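Local coordinates for protein nucleoporin NUP82 (Chaetomium thermophilum, PDB 5CWW) that probably serves as a structural component of the nuclear pore complex and as a docking partner for transiently associated nuclear transport factors, at residues A102-R107 / L148-T153; E195-R200 / D220-A225; T216-L221 / F234-S239. All coordinates share one frame; numbering follows the deposited sequence.

Contact 1 of 3, residues A102-R107 / L148-T153; sequences ATAGYR and LHIQDT
Two peptide planes of the 103-106 turn, Thr103-Ala104 and Gly105-Tyr106, each carry an aliphatic side chain from residues 148-153 on one face. Over the Gly105-Tyr106 plane sits the CD2 methyl of Leu148, almost straight above the carbonyl carbon, with CD2 to Gly105 C at 3.8 Å. Over the Thr103-Ala104 plane lies Ile150, its CG1 directly above Ala104 N at 3.8 Å. The peptide between them instead gives its N-H away: Gly105 N donates to Leu148 O at 2.8 Å. This bond is fairly straight, 163° at the hydrogen, and the donor is tilted 26° from the carbonyl plane. Ile150 CD1 continues over the Thr103-Ala104 peptide to Ala102 O at 3.4 Å and also touches Ala104 CB at 3.9 Å. Leu148 CD2 approaches Arg107 CB as well, at 4.2 Å. Beyond that base the arginine is gripped by neighbours of the contact: NE donates to His147 O, and the guanidinium makes a cation-pi contact with Phe156. The ring of Tyr106 belongs to the other side of the strand, on Leu21 and Arg65. Gly105 has positive phi and is the third residue of a type II turn from Thr103 to Tyr106, its closing bond weak. This turn leads into an edge strand of the first four-stranded antiparallel sheet, while Leu148 and Ile150 lie in the connection between the last two strands of the next; such packing of a turn on the neighbouring blade's loop fits the N-terminal beta-propeller domain of Nup82.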
loop_
_atom_site.group_PDB
_atom_site.type_symbol
_atom_site.label_atom_id
_atom_site.label_comp_id
_atom_site.label_asym_id
_atom_site.label_seq_id
_atom_site.Cartn_x
_atom_site.Cartn_y
_atom_site.Cartn_z
ATOM N N ALA B 102 -18.082 26.256 24.398
ATOM C CA ALA B 102 -18.329 26.432 25.825
ATOM C C ALA B 102 -17.526 25.433 26.658
ATOM O O ALA B 102 -17.350 25.621 27.862
ATOM C CB ALA B 102 -19.813 26.291 26.124
ATOM N N THR B 103 -17.042 24.376 26.009
ATOM C CA THR B 103 -16.277 23.337 26.689
ATOM C C THR B 103 -14.788 23.498 26.405
ATOM O O THR B 103 -14.361 23.485 25.250
ATOM C CB THR B 103 -16.727 21.928 26.252
ATOM O OG1 THR B 103 -18.154 21.829 26.340
ATOM C CG2 THR B 103 -16.093 20.860 27.131
ATOM N N ALA B 104 -14.003 23.646 27.466
ATOM C CA ALA B 104 -12.561 23.802 27.337
ATOM C C ALA B 104 -11.914 22.511 26.849
ATOM O O ALA B 104 -12.227 21.426 27.339
ATOM C CB ALA B 104 -11.955 24.228 28.665
ATOM N N GLY B 105 -11.014 22.634 25.878
ATOM C CA GLY B 105 -10.289 21.489 25.360
ATOM C C GLY B 105 -11.131 20.583 24.482
ATOM O O GLY B 105 -10.780 19.422 24.266
ATOM N N TYR B 106 -12.246 21.107 23.979
ATOM C CA TYR B 106 -13.134 20.339 23.114
ATOM C C TYR B 106 -13.751 21.222 22.036
ATOM O O TYR B 106 -14.277 22.294 22.325
ATOM C CB TYR B 106 -14.241 19.669 23.929
ATOM C CG TYR B 106 -15.266 18.955 23.076
ATOM C CD1 TYR B 106 -14.935 17.795 22.387
ATOM C CD2 TYR B 106 -16.561 19.442 22.956
ATOM C CE1 TYR B 106 -15.867 17.139 21.602
ATOM C CE2 TYR B 106 -17.500 18.791 22.174
ATOM C CZ TYR B 106 -17.147 17.641 21.499
ATOM O OH TYR B 106 -18.076 16.989 20.720
ATOM N N ARG B 107 -13.677 20.760 20.792
ATOM C CA ARG B 107 -14.240 21.486 19.659
ATOM C C ARG B 107 -14.766 20.511 18.615
ATOM O O ARG B 107 -14.249 19.402 18.478
ATOM C CB ARG B 107 -13.193 22.409 19.033
ATOM C CG ARG B 107 -13.120 23.799 19.650
ATOM C CD ARG B 107 -14.334 24.640 19.283
ATOM N NE ARG B 107 -14.010 26.061 19.215
ATOM C CZ ARG B 107 -14.807 26.989 18.693
ATOM N NH1 ARG B 107 -15.987 26.653 18.189
ATOM N NH2 ARG B 107 -14.422 28.257 18.675
ATOM N N LEU B 148 -9.096 25.800 21.151
ATOM C CA LEU B 148 -9.593 24.859 22.151
ATOM C C LEU B 148 -9.948 25.554 23.467
ATOM O O LEU B 148 -10.639 24.980 24.309
ATOM C CB LEU B 148 -8.564 23.755 22.402
ATOM C CG LEU B 148 -8.438 22.697 21.302
ATOM C CD1 LEU B 148 -7.228 21.808 21.546
ATOM C CD2 LEU B 148 -9.703 21.854 21.211
ATOM N N HIS B 149 -9.469 26.781 23.647
ATOM C CA HIS B 149 -9.802 27.560 24.838
ATOM C C HIS B 149 -11.168 28.226 24.687
ATOM O O HIS B 149 -11.583 28.569 23.579
ATOM C CB HIS B 149 -8.735 28.623 25.108
ATOM C CG HIS B 149 -7.353 28.067 25.262
ATOM N ND1 HIS B 149 -7.024 27.146 26.232
ATOM C CD2 HIS B 149 -6.213 28.307 24.571
ATOM C CE1 HIS B 149 -5.744 26.839 26.131
ATOM N NE2 HIS B 149 -5.228 27.530 25.130
ATOM N N ILE B 150 -11.864 28.404 25.807
ATOM C CA ILE B 150 -13.164 29.066 25.805
ATOM C C ILE B 150 -12.997 30.554 25.513
ATOM O O ILE B 150 -13.903 31.201 24.990
ATOM C CB ILE B 150 -13.896 28.883 27.156
ATOM C CG1 ILE B 150 -14.008 27.396 27.506
ATOM C CG2 ILE B 150 -15.286 29.517 27.109
ATOM C CD1 ILE B 150 -14.503 27.128 28.917
ATOM N N GLN B 151 -11.826 31.088 25.850
ATOM C CA GLN B 151 -11.540 32.504 25.659
ATOM C C GLN B 151 -11.571 32.893 24.185
ATOM O O GLN B 151 -11.835 34.047 23.846
ATOM C CB GLN B 151 -10.180 32.860 26.261
ATOM C CG GLN B 151 -10.070 32.588 27.752
ATOM C CD GLN B 151 -8.700 32.930 28.308
ATOM O OE1 GLN B 151 -7.796 33.316 27.568
ATOM N NE2 GLN B 151 -8.542 32.790 29.620
ATOM N N ASP B 152 -11.297 31.929 23.310
ATOM C CA ASP B 152 -11.279 32.187 21.876
ATOM C C ASP B 152 -12.681 32.523 21.377
ATOM O O ASP B 152 -13.596 31.705 21.462
ATOM C CB ASP B 152 -10.718 30.979 21.121
ATOM C CG ASP B 152 -10.340 31.306 19.685
ATOM O OD1 ASP B 152 -11.121 31.996 18.998
ATOM O OD2 ASP B 152 -9.254 30.873 19.243
ATOM N N THR B 153 -12.831 33.739 20.856
ATOM C CA THR B 153 -14.110 34.227 20.349
ATOM C C THR B 153 -14.103 34.281 18.822
ATOM O O THR B 153 -15.159 34.275 18.188
ATOM C CB THR B 153 -14.431 35.629 20.907
ATOM O OG1 THR B 153 -14.244 35.634 22.328
ATOM C CG2 THR B 153 -15.867 36.034 20.586
#

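Contact 2 of 3, residues E195-R200 / D220-A225; sequences EDAIVR and DLKKLA
Asp196 and Ala197 present their carbonyls to the start of helix 221-225, where the last two strands, 198-203 and 217-220, of an antiparallel propeller blade part. Asp196 O accepts from Lys222 NZ at 2.8 Å, with the donor in the carbonyl plane; the Asp196 carboxylate is instead hydrogen-bonded to Thr194 OG1 through OD1. Ala197 O takes the N-H of Leu221 at 3.1 Å, nearly in line with the carbonyl (169° at O), and Ala197 CB touches Leu221 CB at 4.0 Å. Ile198 pairs with Asp220 as an antiparallel, non-hydrogen-bonded bridge. Val199 sends CG2 against Leu221 CD1 at 3.8 Å, the side chains crossing at a slant; Leu272, Leu274 and Leu284 of the next sheet pack around this pair. Asp220 is the N-cap, its OD1 accepting Lys222 N from above the carboxylate plane. Bends at chi3 (-58°) and chi4 (-55°) fold the lysine back toward the same carboxylate. A methionine in place of Lys222 would probably leave Asp196 O without this donor and Asp220 with less charge compensation. Lys222 NZ, in a salt bridge of 2.8 Å to Asp220 OD1, meets it on the syn side, from the face opposite to Lys222 N.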
loop_
_atom_site.group_PDB
_atom_site.type_symbol
_atom_site.label_atom_id
_atom_site.label_comp_id
_atom_site.label_asym_id
_atom_site.label_seq_id
_atom_site.Cartn_x
_atom_site.Cartn_y
_atom_site.Cartn_z
ATOM N N GLU B 195 -7.871 0.708 -4.765
ATOM C CA GLU B 195 -8.037 -0.736 -4.911
ATOM C C GLU B 195 -7.501 -1.257 -6.239
ATOM O O GLU B 195 -6.914 -2.335 -6.291
ATOM C CB GLU B 195 -9.512 -1.126 -4.786
ATOM C CG GLU B 195 -10.016 -1.236 -3.362
ATOM C CD GLU B 195 -11.411 -1.824 -3.287
ATOM O OE1 GLU B 195 -12.176 -1.672 -4.264
ATOM O OE2 GLU B 195 -11.740 -2.446 -2.254
ATOM N N ASP B 196 -7.692 -0.490 -7.309
ATOM C CA ASP B 196 -7.249 -0.922 -8.631
ATOM C C ASP B 196 -5.783 -0.551 -8.860
ATOM O O ASP B 196 -5.335 -0.407 -9.997
ATOM C CB ASP B 196 -8.147 -0.330 -9.727
ATOM C CG ASP B 196 -8.089 1.186 -9.794
ATOM O OD1 ASP B 196 -7.703 1.826 -8.794
ATOM O OD2 ASP B 196 -8.447 1.738 -10.854
ATOM N N ALA B 197 -5.048 -0.402 -7.760
ATOM C CA ALA B 197 -3.589 -0.322 -7.786
ATOM C C ALA B 197 -3.056 0.849 -8.604
ATOM O O ALA B 197 -2.089 0.701 -9.350
ATOM C CB ALA B 197 -3.009 -1.634 -8.315
ATOM N N ILE B 198 -3.686 2.011 -8.464
ATOM C CA ILE B 198 -3.134 3.230 -9.035
ATOM C C ILE B 198 -2.487 4.051 -7.927
ATOM O O ILE B 198 -3.136 4.406 -6.943
ATOM C CB ILE B 198 -4.207 4.057 -9.759
ATOM C CG1 ILE B 198 -4.796 3.242 -10.916
ATOM C CG2 ILE B 198 -3.608 5.349 -10.292
ATOM C CD1 ILE B 198 -6.089 3.781 -11.438
ATOM N N VAL B 199 -1.202 4.339 -8.099
ATOM C CA VAL B 199 -0.428 5.094 -7.124
ATOM C C VAL B 199 -0.329 6.541 -7.581
ATOM O O VAL B 199 0.088 6.815 -8.708
ATOM C CB VAL B 199 0.987 4.504 -6.937
ATOM C CG1 VAL B 199 1.791 5.320 -5.928
ATOM C CG2 VAL B 199 0.899 3.050 -6.493
ATOM N N ARG B 200 -0.725 7.460 -6.709
ATOM C CA ARG B 200 -0.719 8.879 -7.041
ATOM C C ARG B 200 0.008 9.702 -5.988
ATOM O O ARG B 200 -0.319 9.648 -4.801
ATOM C CB ARG B 200 -2.152 9.387 -7.214
ATOM C CG ARG B 200 -2.731 9.094 -8.591
ATOM C CD ARG B 200 -4.153 9.608 -8.714
ATOM N NE ARG B 200 -5.125 8.603 -8.292
ATOM C CZ ARG B 200 -5.872 7.865 -9.109
ATOM N NH1 ARG B 200 -5.791 8.008 -10.424
ATOM N NH2 ARG B 200 -6.717 6.982 -8.602
ATOM N N ASP B 220 -0.114 3.484 -12.922
ATOM C CA ASP B 220 -0.967 2.305 -12.964
ATOM C C ASP B 220 -0.094 1.062 -12.841
ATOM O O ASP B 220 0.553 0.648 -13.806
ATOM C CB ASP B 220 -1.780 2.272 -14.259
ATOM C CG ASP B 220 -2.866 1.210 -14.247
ATOM O OD1 ASP B 220 -2.826 0.306 -13.383
ATOM O OD2 ASP B 220 -3.764 1.277 -15.114
ATOM N N LEU B 221 -0.074 0.473 -11.650
ATOM C CA LEU B 221 0.749 -0.705 -11.384
ATOM C C LEU B 221 0.406 -1.881 -12.297
ATOM O O LEU B 221 1.258 -2.727 -12.571
ATOM C CB LEU B 221 0.612 -1.126 -9.920
ATOM C CG LEU B 221 0.986 -0.059 -8.886
ATOM C CD1 LEU B 221 0.860 -0.609 -7.473
ATOM C CD2 LEU B 221 2.384 0.479 -9.121
ATOM N N LYS B 222 -0.836 -1.932 -12.769
ATOM C CA LYS B 222 -1.277 -3.024 -13.632
ATOM C C LYS B 222 -0.610 -2.940 -15.006
ATOM O O LYS B 222 -0.333 -3.964 -15.629
ATOM C CB LYS B 222 -2.798 -3.011 -13.772
ATOM C CG LYS B 222 -3.533 -3.119 -12.440
ATOM C CD LYS B 222 -5.037 -3.268 -12.628
ATOM C CE LYS B 222 -5.635 -2.100 -13.409
ATOM N NZ LYS B 222 -5.313 -0.786 -12.777
ATOM N N LYS B 223 -0.357 -1.720 -15.474
ATOM C CA LYS B 223 0.391 -1.521 -16.709
ATOM C C LYS B 223 1.868 -1.807 -16.462
ATOM O O LYS B 223 2.516 -2.514 -17.233
ATOM C CB LYS B 223 0.220 -0.093 -17.239
ATOM C CG LYS B 223 -1.217 0.321 -17.533
ATOM C CD LYS B 223 -1.255 1.665 -18.256
ATOM C CE LYS B 223 -2.678 2.143 -18.524
ATOM N NZ LYS B 223 -3.312 2.769 -17.326
ATOM N N LEU B 224 2.384 -1.253 -15.369
ATOM C CA LEU B 224 3.792 -1.385 -15.015
ATOM C C LEU B 224 4.222 -2.837 -14.811
ATOM O O LEU B 224 5.327 -3.221 -15.200
ATOM C CB LEU B 224 4.075 -0.582 -13.743
ATOM C CG LEU B 224 5.503 -0.599 -13.199
ATOM C CD1 LEU B 224 6.478 -0.024 -14.207
ATOM C CD2 LEU B 224 5.560 0.175 -11.896
ATOM N N ALA B 225 3.342 -3.641 -14.223
ATOM C CA ALA B 225 3.669 -5.031 -13.902
ATOM C C ALA B 225 4.007 -5.834 -15.153
ATOM O O ALA B 225 4.836 -6.742 -15.110
ATOM C CB ALA B 225 2.513 -5.687 -13.156
#

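Contact 3 of 3, residues T216-L221 / F234-S239; sequences TLAIDL and FGVSTS
Asp220 and Phe234 join the last, edge strand of an antiparallel propeller blade, 217-220, to a segment without regular structure that meets this edge at Phe234-Val236 and then leaves it. From the backbone of Asp220, N donates to Phe234 O at 2.7 Å with a nearly straight N-H...O angle of 174°. The side chain then leans over the same segment: CB lies 3.7 Å from Phe234 O and 4.0 Å from Gly235 O, with the CG2 methyl of Val236 also beside it. CG is anti to the backbone N (chi1 -170°), and the carboxylate beyond it serves the following helix: OD1 goes to Lys222 and OD2, in one of the two conformers deposited for that lysine, to Lys223. In the same conformer Lys223 NZ also reaches Gly235 O. Phe234 O is shared, since Ile219 CA approaches it at 3.4 Å in a CA-H...O contact. The same CG2 of Val236 that lies beside Asp220 touches Ala218 CB at 4.2 Å. Farther out, the Phe234 ring leads away from the strand onto Leu224, Ala227 and Val366, while Val236 covers Ile198 of the neighbouring strand. Next to the main bond, Gly235 CA points a hydrogen almost straight at Ala218 O, 3.5 Å away, with 177° at the hydrogen.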
loop_
_atom_site.group_PDB
_atom_site.type_symbol
_atom_site.label_atom_id
_atom_site.label_comp_id
_atom_site.label_asym_id
_atom_site.label_seq_id
_atom_site.Cartn_x
_atom_site.Cartn_y
_atom_site.Cartn_z
ATOM N N THR B 216 1.135 15.015 -9.134
ATOM C CA THR B 216 2.359 15.261 -9.885
ATOM C C THR B 216 2.795 13.985 -10.601
ATOM O O THR B 216 3.454 14.035 -11.641
ATOM C CB THR B 216 3.492 15.755 -8.971
ATOM O OG1 THR B 216 3.764 14.766 -7.968
ATOM C CG2 THR B 216 3.107 17.065 -8.297
ATOM N N LEU B 217 2.430 12.843 -10.025
ATOM C CA LEU B 217 2.781 11.540 -10.579
ATOM C C LEU B 217 1.621 10.570 -10.397
ATOM O O LEU B 217 0.994 10.536 -9.338
ATOM C CB LEU B 217 4.040 10.985 -9.908
ATOM C CG LEU B 217 4.630 9.693 -10.477
ATOM C CD1 LEU B 217 5.141 9.901 -11.896
ATOM C CD2 LEU B 217 5.746 9.176 -9.577
ATOM N N ALA B 218 1.336 9.793 -11.436
ATOM C CA ALA B 218 0.256 8.815 -11.401
ATOM C C ALA B 218 0.718 7.544 -12.094
ATOM O O ALA B 218 1.058 7.565 -13.275
ATOM C CB ALA B 218 -0.995 9.362 -12.064
ATOM N N ILE B 219 0.722 6.441 -11.351
ATOM C CA ILE B 219 1.248 5.175 -11.848
ATOM C C ILE B 219 0.192 4.082 -11.777
ATOM O O ILE B 219 -0.322 3.778 -10.701
ATOM C CB ILE B 219 2.483 4.717 -11.040
ATOM C CG1 ILE B 219 3.545 5.819 -11.004
ATOM C CG2 ILE B 219 3.067 3.435 -11.638
ATOM C CD1 ILE B 219 4.635 5.581 -9.979
ATOM N N ASP B 220 -0.114 3.484 -12.922
ATOM C CA ASP B 220 -0.967 2.305 -12.964
ATOM C C ASP B 220 -0.094 1.062 -12.841
ATOM O O ASP B 220 0.553 0.648 -13.806
ATOM C CB ASP B 220 -1.780 2.272 -14.259
ATOM C CG ASP B 220 -2.866 1.210 -14.247
ATOM O OD1 ASP B 220 -2.826 0.306 -13.383
ATOM O OD2 ASP B 220 -3.764 1.277 -15.114
ATOM N N LEU B 221 -0.074 0.473 -11.650
ATOM C CA LEU B 221 0.749 -0.705 -11.384
ATOM C C LEU B 221 0.406 -1.881 -12.297
ATOM O O LEU B 221 1.258 -2.727 -12.571
ATOM C CB LEU B 221 0.612 -1.126 -9.920
ATOM C CG LEU B 221 0.986 -0.059 -8.886
ATOM C CD1 LEU B 221 0.860 -0.609 -7.473
ATOM C CD2 LEU B 221 2.384 0.479 -9.121
ATOM N N PHE B 234 2.919 4.295 -18.218
ATOM C CA PHE B 234 2.462 3.815 -16.916
ATOM C C PHE B 234 1.450 4.774 -16.308
ATOM O O PHE B 234 1.014 4.587 -15.171
ATOM C CB PHE B 234 3.643 3.642 -15.961
ATOM C CG PHE B 234 4.810 2.925 -16.566
ATOM C CD1 PHE B 234 4.654 1.663 -17.114
ATOM C CD2 PHE B 234 6.061 3.512 -16.590
ATOM C CE1 PHE B 234 5.726 1.001 -17.674
ATOM C CE2 PHE B 234 7.140 2.855 -17.149
ATOM C CZ PHE B 234 6.972 1.597 -17.692
ATOM N N GLY B 235 1.081 5.797 -17.072
ATOM C CA GLY B 235 0.212 6.851 -16.583
ATOM C C GLY B 235 -1.250 6.456 -16.574
ATOM O O GLY B 235 -1.605 5.313 -16.869
ATOM N N VAL B 236 -2.101 7.417 -16.230
ATOM C CA VAL B 236 -3.537 7.198 -16.165
ATOM C C VAL B 236 -4.253 8.236 -17.018
ATOM O O VAL B 236 -3.873 9.408 -17.042
ATOM C CB VAL B 236 -4.059 7.275 -14.716
ATOM C CG1 VAL B 236 -5.554 6.994 -14.669
ATOM C CG2 VAL B 236 -3.311 6.291 -13.830
ATOM N N SER B 237 -5.288 7.792 -17.718
ATOM C CA SER B 237 -6.072 8.668 -18.571
ATOM C C SER B 237 -7.289 9.198 -17.835
ATOM O O SER B 237 -8.029 8.438 -17.210
ATOM C CB SER B 237 -6.515 7.933 -19.832
ATOM O OG SER B 237 -7.402 8.742 -20.584
ATOM N N THR B 238 -7.493 10.506 -17.923
ATOM C CA THR B 238 -8.670 11.137 -17.349
ATOM C C THR B 238 -9.933 10.609 -18.025
ATOM O O THR B 238 -10.980 10.492 -17.391
ATOM C CB THR B 238 -8.597 12.673 -17.491
ATOM O OG1 THR B 238 -7.466 13.163 -16.760
ATOM C CG2 THR B 238 -9.862 13.340 -16.963
ATOM N N SER B 239 -9.818 10.279 -19.308
ATOM C CA SER B 239 -10.954 9.804 -20.091
ATOM C C SER B 239 -11.316 8.348 -19.804
ATOM O O SER B 239 -12.446 7.926 -20.046
ATOM C CB SER B 239 -10.663 9.964 -21.583
ATOM O OG SER B 239 -10.332 11.305 -21.893
#

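In the fold
From the N terminus, contact 1 comes first: residues 102-107 lead into the last strand of the first sheet and are met 41 residues later by 148-153, closing a loop that takes in three strands of the second sheet and joins the two. It is complete before the others begin and lies apart, about 45 Å from contact 2 and 44 Å from contact 3 between centres. Contact 2 closes the excursion from 195-200 to 220-225, and contact 3 the shorter one through helix 221-225 to 234-239. Their segments share Asp220 and Leu221, of which Asp220 takes part in both. Together they gather helix and loop around the last two strands of the third sheet.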